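Local coordinates for putative S-adenosylmethionine-dependent methyltransferase (Bacteroides thetaiotaomicron, PDB 1WYZ), which is probably a methyltransferase that uses S-adenosylmethionine as methyl donor, as in its RsmI-like relatives, though its own substrate is not established, at residues A[73-77]-A[107-113]. Residues are numbered along the deposited sequence; the frame is centred on the assembly and turned at random.
Sequences ISGYL and IAQRQKL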
# COMPACT_ATOMS: atom_id res chain seq x y z
N ILE A 73 -14.80 -18.02 -12.70
CA ILE A 73 -14.60 -17.26 -11.47
C ILE A 73 -15.93 -17.19 -10.73
O ILE A 73 -16.00 -17.41 -9.52
CB ILE A 73 -14.14 -15.82 -11.76
CG1 ILE A 73 -12.73 -15.82 -12.34
CG2 ILE A 73 -14.16 -14.98 -10.49
CD1 ILE A 73 -12.07 -17.16 -12.57
N SER A 74 -16.99 -16.89 -11.48
CA SER A 74 -18.33 -16.79 -10.92
C SER A 74 -18.69 -18.09 -10.20
O SER A 74 -19.26 -18.06 -9.10
CB SER A 74 -19.34 -16.53 -12.03
OG SER A 74 -20.63 -16.29 -11.49
N GLY A 75 -18.35 -19.21 -10.83
CA GLY A 75 -18.63 -20.51 -10.24
C GLY A 75 -17.85 -20.66 -8.96
O GLY A 75 -18.33 -21.24 -7.99
N TYR A 76 -16.63 -20.14 -8.95
CA TYR A 76 -15.80 -20.21 -7.76
C TYR A 76 -16.41 -19.44 -6.59
O TYR A 76 -16.20 -19.79 -5.43
CB TYR A 76 -14.41 -19.65 -8.04
CG TYR A 76 -13.60 -20.40 -9.06
CD1 TYR A 76 -13.77 -21.77 -9.25
CD2 TYR A 76 -12.60 -19.76 -9.79
CE1 TYR A 76 -12.97 -22.48 -10.15
CE2 TYR A 76 -11.80 -20.45 -10.68
CZ TYR A 76 -11.99 -21.81 -10.86
OH TYR A 76 -11.19 -22.48 -11.75
N LEU A 77 -17.15 -18.38 -6.91
CA LEU A 77 -17.79 -17.53 -5.91
C LEU A 77 -19.08 -18.10 -5.33
O LEU A 77 -19.58 -17.61 -4.32
CB LEU A 77 -18.08 -16.15 -6.51
CG LEU A 77 -16.99 -15.08 -6.49
CD1 LEU A 77 -15.68 -15.64 -6.98
CD2 LEU A 77 -17.42 -13.91 -7.36
N ILE A 107 -15.00 -9.58 -10.48
CA ILE A 107 -16.21 -10.36 -10.70
C ILE A 107 -17.09 -10.25 -9.45
O ILE A 107 -18.31 -10.06 -9.56
CB ILE A 107 -15.89 -11.85 -10.96
CG1 ILE A 107 -15.12 -12.01 -12.27
CG2 ILE A 107 -17.17 -12.65 -10.98
CD1 ILE A 107 -15.25 -13.28 -13.01
N ALA A 108 -16.47 -10.35 -8.27
CA ALA A 108 -17.21 -10.28 -7.01
C ALA A 108 -17.93 -8.95 -6.79
O ALA A 108 -19.05 -8.94 -6.29
CB ALA A 108 -16.29 -10.58 -5.82
N GLN A 109 -17.30 -7.84 -7.17
CA GLN A 109 -17.90 -6.51 -7.03
C GLN A 109 -19.09 -6.43 -7.97
O GLN A 109 -20.12 -5.85 -7.63
CB GLN A 109 -16.90 -5.40 -7.38
CG GLN A 109 -15.91 -5.05 -6.27
CD GLN A 109 -16.58 -4.41 -5.04
OE1 GLN A 109 -15.90 -4.02 -4.09
NE2 GLN A 109 -17.90 -4.31 -5.07
N ARG A 110 -18.91 -7.03 -9.14
CA ARG A 110 -19.94 -7.05 -10.17
C ARG A 110 -21.20 -7.76 -9.66
O ARG A 110 -22.32 -7.39 -10.03
CB ARG A 110 -19.40 -7.76 -11.42
CG ARG A 110 -20.20 -7.54 -12.68
CD ARG A 110 -19.45 -8.11 -13.87
NE ARG A 110 -20.09 -7.84 -15.15
CZ ARG A 110 -19.70 -8.38 -16.30
NH1 ARG A 110 -18.67 -9.23 -16.32
NH2 ARG A 110 -20.33 -8.09 -17.43
N GLN A 111 -21.00 -8.77 -8.83
CA GLN A 111 -22.13 -9.51 -8.26
C GLN A 111 -22.51 -8.91 -6.92
O GLN A 111 -23.26 -9.51 -6.15
CB GLN A 111 -21.78 -10.99 -8.13
CG GLN A 111 -21.45 -11.61 -9.47
CD GLN A 111 -21.30 -13.12 -9.40
OE1 GLN A 111 -20.55 -13.63 -8.58
NE2 GLN A 111 -22.03 -13.83 -10.25
N LYS A 112 -21.97 -7.73 -6.65
CA LYS A 112 -22.23 -7.01 -5.41
C LYS A 112 -22.01 -7.85 -4.15
O LYS A 112 -22.72 -7.71 -3.16
CB LYS A 112 -23.65 -6.45 -5.44
CG LYS A 112 -24.02 -5.57 -4.27
CD LYS A 112 -25.54 -5.43 -4.17
CE LYS A 112 -25.96 -4.77 -2.85
NZ LYS A 112 -25.56 -5.58 -1.66
N LEU A 113 -21.01 -8.73 -4.19
CA LEU A 113 -20.68 -9.55 -3.03
C LEU A 113 -19.77 -8.69 -2.15
O LEU A 113 -19.04 -7.83 -2.66
CB LEU A 113 -19.91 -10.81 -3.42
CG LEU A 113 -20.59 -11.86 -4.30
CD1 LEU A 113 -19.55 -12.94 -4.65
CD2 LEU A 113 -21.82 -12.44 -3.58
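A helix-helix packing contact at the C-terminal end of helix 100-110, which a Schellman motif closes, joins that helix to helix 70-81 in the domain built on the parallel sheet, with Leu-77 as the residue that touches most partners. Its CD2 meets three apolar neighbours: CG2 of Ile-107 at 3.8 Å, CB of Ala-108 at 3.8 Å, and CD1 of Leu-113 at 3.6 Å. Leu-77 and Leu-113 lie across one another at a slant. In Ile-107, with chi1 -65°, CG1 lies beside the backbone N and CG2 is anti to it; the same CG2 methyl also lies 3.8 Å from Ile-73 CG2, bridging two residues one helical turn apart. The modelled approach of the Ile-107 CD1 methyl to Ile-73 is too close to be physical, so the local placement of these two side chains is doubtful and nothing is rested on it.

Polar contact is confined to the more open side. Gln-111 keeps CG beside its own backbone N and extends beyond it (chi2 -171°), which carries the amide over to Ser-74; there NE2 donates a weak hydrogen bond to OG, 3.1 Å long and bent to 131° at the hydrogen. The amide oxygen OE1 rests 3.4 Å from Leu-77 CD2, so the same group borders the apolar cluster.

Leu-113 reaches this cluster through the Schellman motif: Lys-112 has positive phi, its N bonds to Gln-109 O, and Leu-113 N returns to Ala-108 O at 2.9 Å. The turn brings the chain round toward strand 115-117, an outer strand of the parallel sheet. Leu-113 also touches Leu-80 further along helix 70-81, Ile-107 packs on Pro-70, and Ile-73 contacts Leu-64 and Thr-68 in the loop between strand 62-63 and its own helix.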